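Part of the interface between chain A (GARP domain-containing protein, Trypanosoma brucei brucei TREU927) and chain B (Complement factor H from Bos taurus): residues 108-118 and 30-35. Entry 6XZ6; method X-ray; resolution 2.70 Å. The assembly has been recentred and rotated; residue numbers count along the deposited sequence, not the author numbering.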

# COMPACT_ATOMS: atom_id res chain seq x y z
N GLU A 108 -1.38 4.89 -4.17
CA GLU A 108 -2.81 4.80 -3.90
C GLU A 108 -3.45 6.15 -4.24
O GLU A 108 -4.51 6.19 -4.87
N SER A 109 -2.81 7.24 -3.83
CA SER A 109 -3.29 8.59 -4.08
C SER A 109 -3.43 8.89 -5.58
O SER A 109 -4.40 9.50 -5.99
N GLU A 110 -2.48 8.41 -6.38
CA GLU A 110 -2.45 8.60 -7.83
C GLU A 110 -3.61 7.96 -8.56
O GLU A 110 -4.06 8.51 -9.58
N TYR A 111 -4.08 6.78 -8.07
CA TYR A 111 -5.11 5.99 -8.76
C TYR A 111 -6.45 5.78 -8.08
O TYR A 111 -7.40 5.48 -8.80
N GLU A 112 -6.57 5.88 -6.74
CA GLU A 112 -7.85 5.53 -6.09
C GLU A 112 -9.05 6.33 -6.61
O GLU A 112 -10.08 5.72 -6.89
N SER A 113 -8.94 7.66 -6.76
CA SER A 113 -10.03 8.53 -7.22
C SER A 113 -10.44 8.26 -8.69
O SER A 113 -11.60 8.49 -9.08
N VAL A 114 -9.46 7.79 -9.49
CA VAL A 114 -9.67 7.47 -10.89
C VAL A 114 -10.53 6.20 -10.98
O VAL A 114 -11.60 6.25 -11.58
N PHE A 115 -10.11 5.09 -10.34
CA PHE A 115 -10.85 3.83 -10.34
C PHE A 115 -12.22 3.96 -9.70
O PHE A 115 -13.15 3.31 -10.16
N SER A 116 -12.35 4.79 -8.66
CA SER A 116 -13.63 5.07 -8.01
C SER A 116 -14.60 5.83 -8.95
O SER A 116 -15.76 5.49 -9.00
N GLY A 117 -14.09 6.79 -9.70
CA GLY A 117 -14.84 7.57 -10.68
C GLY A 117 -15.27 6.75 -11.87
O GLY A 117 -16.39 6.92 -12.36
N LEU A 118 -14.42 5.83 -12.34
CA LEU A 118 -14.77 4.94 -13.44
C LEU A 118 -15.92 4.04 -13.01
O LEU A 118 -16.86 3.84 -13.78
N TYR B 30 -15.65 9.10 -18.70
CA TYR B 30 -14.20 9.20 -18.65
C TYR B 30 -13.68 9.91 -17.40
O TYR B 30 -14.37 10.75 -16.83
N GLU B 31 -12.45 9.59 -17.00
CA GLU B 31 -11.74 10.18 -15.87
C GLU B 31 -10.38 10.63 -16.37
O GLU B 31 -9.84 10.03 -17.28
N CYS B 32 -9.85 11.69 -15.79
CA CYS B 32 -8.56 12.23 -16.17
C CYS B 32 -7.45 11.78 -15.19
O CYS B 32 -7.73 11.51 -14.01
N LYS B 33 -6.20 11.69 -15.69
CA LYS B 33 -5.00 11.33 -14.93
C LYS B 33 -4.79 12.36 -13.84
O LYS B 33 -5.18 13.51 -14.03
N LYS B 34 -4.13 11.97 -12.74
CA LYS B 34 -3.81 12.89 -11.64
C LYS B 34 -3.04 14.06 -12.26
O LYS B 34 -2.11 13.83 -13.03
N GLY B 35 -3.53 15.28 -12.03
CA GLY B 35 -2.93 16.49 -12.59
C GLY B 35 -3.67 17.07 -13.77
O GLY B 35 -3.40 18.20 -14.18

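This is a small, mostly apolar contact in which two chain B side chains, Glu31(B) and Lys34(B), lie along one face of a chain A helix running nearly antiparallel to the strand, with one weak hydrogen bond and one bridging water as its polar links. The axes of helix and strand approach to 8.0 Å at 168°, and the register pairs Glu110(A) with Lys34(B) and Val114(A) with Glu31(B), so one turn of helix separates the two anchor points.

Glu31(B) and Lys34(B) point toward the helix; within the strand, Tyr30(B) and Cys32(B) on either side of Glu31(B) in sequence point away, as strand alternation predicts. Glu31(B) folds into an m, m rotamer and uses its aliphatic part as a packing surface: Glu31(B) CG sits 3.7 Å from Val114(A) O and 4.0 Å from Leu118(A) CG, and Glu31(B) CB lies 4.1 Å from Val114(A) CG1. Its carboxylate finds no hydrogen-bond partner in the helix; Glu31(B) OE1 comes no closer than 4.1 Å to Ser113(A) O. The space for this acid is left by Gly117(A), whose CA is 3.8 Å from Glu31(B) CD. An ideal CB on that glycine would point toward the strand and fall 2.5 Å from Glu31(B) CD, a clash, so the bare backbone is what lets the carboxylate lie against the helix.

Val114(A), with chi1 in t, is buried and points sideways. Besides its contact with Glu31(B), Val114(A) places CG2 3.6 Å from Cys32(B) O, so it packs against strand backbone as well as side chain. Leu118(A), in an m, t rotamer, also leaves the helix sideways, but its end comes nearer to the strand and meets Glu31(B).

Lys34(B) reaches along the helix toward its earlier residues. All four of its chi angles are t, and this extended chain lays Lys34(B) CD 3.8 Å from Glu110(A) CA and 4.1 Å from Glu110(A) CG. The lysine's aliphatic chain packs on the CA and the CG methylene of Glu110(A), itself t, t; no salt bridge forms here. The length of the lysine is spent reaching Ser109(A), a t rotamer, where Lys34(B) NZ donates a weak hydrogen bond to Ser109(A) OG at 3.3 Å.

Where the backbones come close, a water fills the gap: its O donates to Glu110(A) O at 3.2 Å and accepts from Lys34(B) N at 3.2 Å. Here Glu31(B) and Lys34(B) pack by their aliphatic stems; Gly117(A) leaves room for the first, and a water separately links the main chains.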

# COMPACT_ATOMS: atom_id res chain seq x y z
CB GLU A 108 -3.04 4.39 -2.44
CG GLU A 108 -4.49 4.39 -2.00
CD GLU A 108 -5.15 5.69 -1.53
OE1 GLU A 108 -4.42 6.68 -1.29
OE2 GLU A 108 -6.40 5.70 -1.40
CB SER A 109 -2.38 9.61 -3.40
OG SER A 109 -2.52 10.87 -4.03
CB GLU A 110 -1.14 8.02 -8.40
CG GLU A 110 -0.69 8.65 -9.71
CD GLU A 110 0.43 7.92 -10.44
OE1 GLU A 110 1.14 7.10 -9.80
OE2 GLU A 110 0.58 8.14 -11.66
CB TYR A 111 -4.53 4.61 -9.11
CG TYR A 111 -3.42 4.67 -10.13
CD1 TYR A 111 -3.70 4.83 -11.48
CD2 TYR A 111 -2.09 4.58 -9.74
CE1 TYR A 111 -2.68 4.89 -12.43
CE2 TYR A 111 -1.06 4.68 -10.67
CZ TYR A 111 -1.37 4.84 -12.02
OH TYR A 111 -0.38 4.90 -12.97
CB GLU A 112 -7.77 5.58 -4.56
CG GLU A 112 -8.90 4.83 -3.86
CD GLU A 112 -10.22 5.55 -3.70
OE1 GLU A 112 -11.26 4.86 -3.56
OE2 GLU A 112 -10.23 6.80 -3.72
CB SER A 113 -9.65 9.99 -7.05
OG SER A 113 -8.38 10.19 -7.65
CB VAL A 114 -8.32 7.38 -11.69
CG1 VAL A 114 -8.54 6.87 -13.12
CG2 VAL A 114 -7.61 8.74 -11.71
CB PHE A 115 -10.05 2.73 -9.67
CG PHE A 115 -8.93 2.25 -10.55
CD1 PHE A 115 -9.13 1.22 -11.46
CD2 PHE A 115 -7.66 2.81 -10.46
CE1 PHE A 115 -8.09 0.76 -12.27
CE2 PHE A 115 -6.62 2.37 -11.27
CZ PHE A 115 -6.84 1.35 -12.17
CB SER A 116 -13.41 5.83 -6.69
OG SER A 116 -12.83 4.97 -5.73
CB LEU A 118 -13.57 4.12 -13.94
CG LEU A 118 -12.49 4.90 -14.74
CD1 LEU A 118 -11.22 4.09 -14.90
CD2 LEU A 118 -13.00 5.37 -16.08
CB TYR B 30 -13.66 9.87 -19.94
CG TYR B 30 -13.92 11.36 -20.03
CD1 TYR B 30 -15.17 11.85 -20.43
CD2 TYR B 30 -12.89 12.28 -19.83
CE1 TYR B 30 -15.39 13.22 -20.56
CE2 TYR B 30 -13.11 13.65 -19.95
CZ TYR B 30 -14.36 14.11 -20.32
OH TYR B 30 -14.59 15.46 -20.43
CB GLU B 31 -11.55 9.15 -14.73
CG GLU B 31 -12.83 8.80 -14.01
CD GLU B 31 -13.46 9.94 -13.24
OE1 GLU B 31 -12.74 10.56 -12.42
OE2 GLU B 31 -14.67 10.21 -13.45
CB CYS B 32 -8.63 13.76 -16.29
SG CYS B 32 -9.74 14.36 -17.61
CB LYS B 33 -3.76 11.38 -15.84
CG LYS B 33 -3.37 10.08 -16.50
CD LYS B 33 -1.88 10.11 -16.79
CE LYS B 33 -1.53 9.89 -18.24
NZ LYS B 33 -1.40 8.44 -18.55
CB LYS B 34 -2.97 12.16 -10.58
CG LYS B 34 -2.98 12.81 -9.20
CD LYS B 34 -1.81 12.31 -8.37
CE LYS B 34 -1.68 13.01 -7.04
NZ LYS B 34 -0.56 12.45 -6.24
O HOH W 1 -3.59 8.78 -12.71